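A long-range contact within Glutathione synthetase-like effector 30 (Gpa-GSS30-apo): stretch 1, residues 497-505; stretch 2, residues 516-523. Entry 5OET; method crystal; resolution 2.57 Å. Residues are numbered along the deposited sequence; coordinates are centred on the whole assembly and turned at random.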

ATOM      1  N   GLY A 497      18.887   2.202  10.266  1.00 47.44           N
ATOM      2  CA  GLY A 497      17.432   2.221  10.326  1.00 46.99           C
ATOM      3  C   GLY A 497      16.956   1.848  11.715  1.00 46.38           C
ATOM      4  O   GLY A 497      17.759   1.431  12.556  1.00 45.82           O
ATOM      5  N   HIS A 498      15.656   1.976  11.954  1.00 46.28           N
ATOM      6  CA  HIS A 498      15.104   1.676  13.281  1.00 47.79           C
ATOM      7  C   HIS A 498      13.610   1.422  13.250  1.00 45.95           C
ATOM      8  O   HIS A 498      12.874   2.068  12.511  1.00 44.76           O
ATOM      9  CB  HIS A 498      15.414   2.823  14.253  1.00 48.87           C
ATOM     10  CG  HIS A 498      14.773   4.111  13.865  1.00 49.34           C
ATOM     11  ND1 HIS A 498      15.353   5.014  12.996  1.00 51.70           N
ATOM     12  CD2 HIS A 498      13.565   4.623  14.191  1.00 49.35           C
ATOM     13  CE1 HIS A 498      14.534   6.040  12.823  1.00 52.55           C
ATOM     14  NE2 HIS A 498      13.447   5.834  13.545  1.00 51.01           N
ATOM     15  N   MET A 499      13.184   0.502  14.101  1.00 46.33           N
ATOM     16  CA  MET A 499      11.789   0.110  14.230  1.00 47.61           C
ATOM     17  C   MET A 499      11.492  -0.131  15.696  1.00 46.81           C
ATOM     18  O   MET A 499      12.399  -0.093  16.531  1.00 46.58           O
ATOM     19  CB  MET A 499      11.564  -1.182  13.465  1.00 49.52           C
ATOM     20  CG  MET A 499      12.370  -2.345  14.044  1.00 52.19           C
ATOM     21  SD  MET A 499      11.675  -3.911  13.570  1.00 55.35           S
ATOM     22  CE  MET A 499      10.196  -3.896  14.542  1.00 56.91           C
ATOM     23  N   MET A 500      10.243  -0.442  15.999  1.00 47.00           N
ATOM     24  CA  MET A 500       9.855  -0.715  17.377  1.00 48.74           C
ATOM     25  C   MET A 500       8.728  -1.717  17.397  1.00 47.49           C
ATOM     26  O   MET A 500       7.954  -1.805  16.458  1.00 46.74           O
ATOM     27  CB  MET A 500       9.458   0.586  18.054  1.00 50.90           C
ATOM     28  CG  MET A 500       9.219   0.522  19.544  1.00 54.75           C
ATOM     29  SD  MET A 500       9.288   2.177  20.291  1.00 59.56           S
ATOM     30  CE  MET A 500      11.050   2.319  20.455  1.00 60.47           C
ATOM     31  N   LYS A 501       8.674  -2.502  18.454  1.00 48.81           N
ATOM     32  CA  LYS A 501       7.599  -3.462  18.651  1.00 50.13           C
ATOM     33  C   LYS A 501       7.191  -3.385  20.103  1.00 48.60           C
ATOM     34  O   LYS A 501       8.041  -3.392  20.958  1.00 47.03           O
ATOM     35  CB  LYS A 501       8.054  -4.884  18.291  1.00 52.25           C
ATOM     36  CG  LYS A 501       8.139  -5.175  16.802  1.00 52.48           C
ATOM     37  CD  LYS A 501       6.929  -5.926  16.237  1.00 54.63           C
ATOM     38  CE  LYS A 501       7.084  -7.445  16.312  1.00 56.66           C
ATOM     39  NZ  LYS A 501       5.925  -8.159  15.703  1.00 56.95           N
ATOM     40  N   SER A 502       5.891  -3.275  20.356  1.00 49.49           N
ATOM     41  CA  SER A 502       5.341  -3.249  21.707  1.00 50.08           C
ATOM     42  C   SER A 502       4.563  -4.518  21.961  1.00 49.68           C
ATOM     43  O   SER A 502       3.859  -4.989  21.077  1.00 48.01           O
ATOM     44  CB  SER A 502       4.416  -2.064  21.880  1.00 50.47           C
ATOM     45  OG  SER A 502       5.149  -0.867  21.803  1.00 52.25           O
ATOM     46  N   LYS A 503       4.713  -5.063  23.168  1.00 50.87           N
ATOM     47  CA  LYS A 503       3.921  -6.195  23.632  1.00 52.63           C
ATOM     48  C   LYS A 503       3.182  -5.770  24.872  1.00 53.79           C
ATOM     49  O   LYS A 503       3.566  -4.779  25.467  1.00 56.62           O
ATOM     50  CB  LYS A 503       4.796  -7.422  23.914  1.00 53.45           C
ATOM     51  CG  LYS A 503       5.859  -7.249  24.983  1.00 56.08           C
ATOM     52  CD  LYS A 503       6.227  -8.602  25.603  1.00 57.84           C
ATOM     53  CE  LYS A 503       7.444  -8.537  26.503  1.00 59.94           C
ATOM     54  NZ  LYS A 503       8.615  -7.911  25.815  1.00 60.80           N
ATOM     55  N   LEU A 504       2.120  -6.488  25.241  1.00 54.47           N
ATOM     56  CA  LEU A 504       1.483  -6.317  26.547  1.00 55.44           C
ATOM     57  C   LEU A 504       2.446  -6.564  27.697  1.00 55.27           C
ATOM     58  O   LEU A 504       3.284  -7.464  27.623  1.00 55.75           O
ATOM     59  CB  LEU A 504       0.354  -7.315  26.742  1.00 57.84           C
ATOM     60  CG  LEU A 504      -0.924  -7.187  25.939  1.00 59.14           C
ATOM     61  CD1 LEU A 504      -1.918  -8.200  26.500  1.00 61.39           C
ATOM     62  CD2 LEU A 504      -1.489  -5.773  25.986  1.00 59.61           C
ATOM     63  N   ALA A 505       2.299  -5.766  28.750  1.00 54.52           N
ATOM     64  CA  ALA A 505       2.895  -6.045  30.043  1.00 55.85           C
ATOM     65  C   ALA A 505       1.872  -6.794  30.915  1.00 57.07           C
ATOM     66  O   ALA A 505       2.227  -7.652  31.728  1.00 59.23           O
ATOM     67  CB  ALA A 505       3.315  -4.744  30.693  1.00 56.33           C
ATOM     68  N   PHE A 516       1.822 -11.958  22.117  1.00 76.11           N
ATOM     69  CA  PHE A 516       1.318 -11.211  20.975  1.00 76.52           C
ATOM     70  C   PHE A 516       1.817  -9.762  21.020  1.00 73.06           C
ATOM     71  O   PHE A 516       1.681  -9.067  22.058  1.00 72.71           O
ATOM     72  CB  PHE A 516      -0.221 -11.236  20.919  1.00 81.22           C
ATOM     73  CG  PHE A 516      -0.800 -10.196  19.992  1.00 85.40           C
ATOM     74  CD1 PHE A 516      -1.019  -8.887  20.438  1.00 86.14           C
ATOM     75  CD2 PHE A 516      -1.091 -10.506  18.658  1.00 87.78           C
ATOM     76  CE1 PHE A 516      -1.514  -7.916  19.574  1.00 87.82           C
ATOM     77  CE2 PHE A 516      -1.602  -9.541  17.797  1.00 86.46           C
ATOM     78  CZ  PHE A 516      -1.805  -8.247  18.253  1.00 87.30           C
ATOM     79  N   SER A 517       2.331  -9.301  19.878  1.00 64.50           N
ATOM     80  CA  SER A 517       3.002  -8.018  19.799  1.00 60.14           C
ATOM     81  C   SER A 517       2.478  -7.182  18.628  1.00 56.84           C
ATOM     82  O   SER A 517       1.629  -7.636  17.865  1.00 58.12           O
ATOM     83  CB  SER A 517       4.499  -8.228  19.671  1.00 58.89           C
ATOM     84  OG  SER A 517       4.860  -8.328  18.312  1.00 60.28           O
ATOM     85  N   VAL A 518       3.008  -5.971  18.492  1.00 52.11           N
ATOM     86  CA  VAL A 518       2.402  -4.941  17.673  1.00 49.18           C
ATOM     87  C   VAL A 518       3.506  -4.038  17.109  1.00 46.97           C
ATOM     88  O   VAL A 518       4.471  -3.752  17.777  1.00 45.42           O
ATOM     89  CB  VAL A 518       1.363  -4.183  18.546  1.00 49.48           C
ATOM     90  CG1 VAL A 518       1.416  -2.668  18.391  1.00 49.76           C
ATOM     91  CG2 VAL A 518      -0.031  -4.689  18.269  1.00 49.43           C
ATOM     92  N   TYR A 519       3.373  -3.586  15.877  1.00 46.54           N
ATOM     93  CA  TYR A 519       4.372  -2.691  15.326  1.00 45.63           C
ATOM     94  C   TYR A 519       4.149  -1.332  15.899  1.00 44.94           C
ATOM     95  O   TYR A 519       3.032  -0.925  16.125  1.00 45.25           O
ATOM     96  CB  TYR A 519       4.300  -2.634  13.810  1.00 45.87           C
ATOM     97  CG  TYR A 519       4.799  -3.893  13.206  1.00 47.90           C
ATOM     98  CD1 TYR A 519       6.171  -4.089  12.958  1.00 47.88           C
ATOM     99  CD2 TYR A 519       3.910  -4.933  12.915  1.00 49.23           C
ATOM    100  CE1 TYR A 519       6.630  -5.282  12.416  1.00 47.28           C
ATOM    101  CE2 TYR A 519       4.354  -6.125  12.380  1.00 49.66           C
ATOM    102  CZ  TYR A 519       5.712  -6.291  12.141  1.00 49.03           C
ATOM    103  OH  TYR A 519       6.089  -7.482  11.627  1.00 49.95           O
ATOM    104  N   ASP A 520       5.228  -0.619  16.107  1.00 45.04           N
ATOM    105  CA  ASP A 520       5.173   0.645  16.790  1.00 46.87           C
ATOM    106  C   ASP A 520       6.263   1.522  16.186  1.00 45.36           C
ATOM    107  O   ASP A 520       6.989   1.076  15.319  1.00 45.34           O
ATOM    108  CB  ASP A 520       5.405   0.393  18.285  1.00 49.41           C
ATOM    109  CG  ASP A 520       4.851   1.493  19.166  1.00 52.42           C
ATOM    110  OD1 ASP A 520       4.746   2.653  18.691  1.00 54.80           O
ATOM    111  OD2 ASP A 520       4.516   1.205  20.345  1.00 54.91           O
ATOM    112  N   SER A 521       6.358   2.763  16.615  1.00 45.22           N
ATOM    113  CA  SER A 521       7.515   3.585  16.285  1.00 46.54           C
ATOM    114  C   SER A 521       7.794   4.578  17.436  1.00 46.28           C
ATOM    115  O   SER A 521       6.883   4.965  18.155  1.00 44.48           O
ATOM    116  CB  SER A 521       7.308   4.297  14.937  1.00 46.59           C
ATOM    117  OG  SER A 521       6.427   5.387  15.068  1.00 47.40           O
ATOM    118  N   PRO A 522       9.061   4.968  17.623  1.00 45.74           N
ATOM    119  CA  PRO A 522       9.388   5.722  18.813  1.00 47.30           C
ATOM    120  C   PRO A 522       9.002   7.184  18.678  1.00 47.86           C
ATOM    121  O   PRO A 522       9.086   7.739  17.577  1.00 49.36           O
ATOM    122  CB  PRO A 522      10.905   5.578  18.898  1.00 46.98           C
ATOM    123  CG  PRO A 522      11.319   5.533  17.476  1.00 46.44           C
ATOM    124  CD  PRO A 522      10.224   4.820  16.742  1.00 45.36           C
ATOM    125  N   TYR A 523       8.534   7.770  19.781  1.00 48.26           N
ATOM    126  CA  TYR A 523       8.426   9.216  19.923  1.00 49.25           C
ATOM    127  C   TYR A 523       9.465   9.633  20.971  1.00 50.22           C
ATOM    128  O   TYR A 523       9.357   9.269  22.138  1.00 48.59           O
ATOM    129  CB  TYR A 523       7.013   9.636  20.344  1.00 49.00           C
ATOM    130  CG  TYR A 523       6.756  11.121  20.211  1.00 49.03           C
ATOM    131  CD1 TYR A 523       7.100  12.007  21.239  1.00 50.44           C
ATOM    132  CD2 TYR A 523       6.169  11.646  19.057  1.00 47.78           C
ATOM    133  CE1 TYR A 523       6.849  13.369  21.125  1.00 51.09           C
ATOM    134  CE2 TYR A 523       5.932  13.008  18.929  1.00 48.93           C
ATOM    135  CZ  TYR A 523       6.275  13.869  19.960  1.00 50.49           C
ATOM    136  OH  TYR A 523       6.026  15.219  19.833  1.00 51.92           O
TER

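The two stretches run side by side as antiparallel strands, their N-to-C directions 147° apart, with Lys501 opposite Tyr519 and Ser502 opposite Val518. Backbone bonds hold this register: Ser502 N donates to Val518 O at 3.0 Å, and Val518 N returns a weak bond to Ser502 O at 2.9 Å, weak because the angle at its hydrogen is only 121°. Further along, Asp520 N reaches Met500 O at 3.0 Å. Between these bonds, Lys501 CA lies 3.3 Å from Val518 O, a CA-H...O contact.

Alternation along the strands sends Lys501, Tyr519 and Ser517 to one face, where the lysine organises the packing. Its chi1 is m, but chi2, at -99°, lies between wells; with chi3 m and chi4 t, the chain bends across toward the neighbouring strand. This course carries CD over one face of the Tyr519 ring, 4.0 Å from its centroid, and leaves NZ over the same ring, 4.4 Å from the centroid, in a cation-pi contact. NZ also donates to Ser517 OG at 2.8 Å. A long chain with an aliphatic middle and a charged tip suits this site, since both parts find partners. Tyr519, with chi1 m and chi2 -86°, offers the ring face they need.

The other face carries Met500, Ser502, Val518 and Asp520. Ser502, chi1 m, donates from OG to Asp520 OD2 at 2.6 Å, a short bond to a carboxylate that a small hydroxyl side chain can make across the strands. With Asp520 at chi1 t, OD1 also accepts from Ser521 N at 2.6 Å, and both carboxylate oxygens have further partners elsewhere in the structure. Met500 extends through chi1 t and chi2 t before turning at chi3 m, which brings CE within 3.6 Å of Pro522 CB; a flexible thioether chain packs readily against the rigid, apolar proline ring.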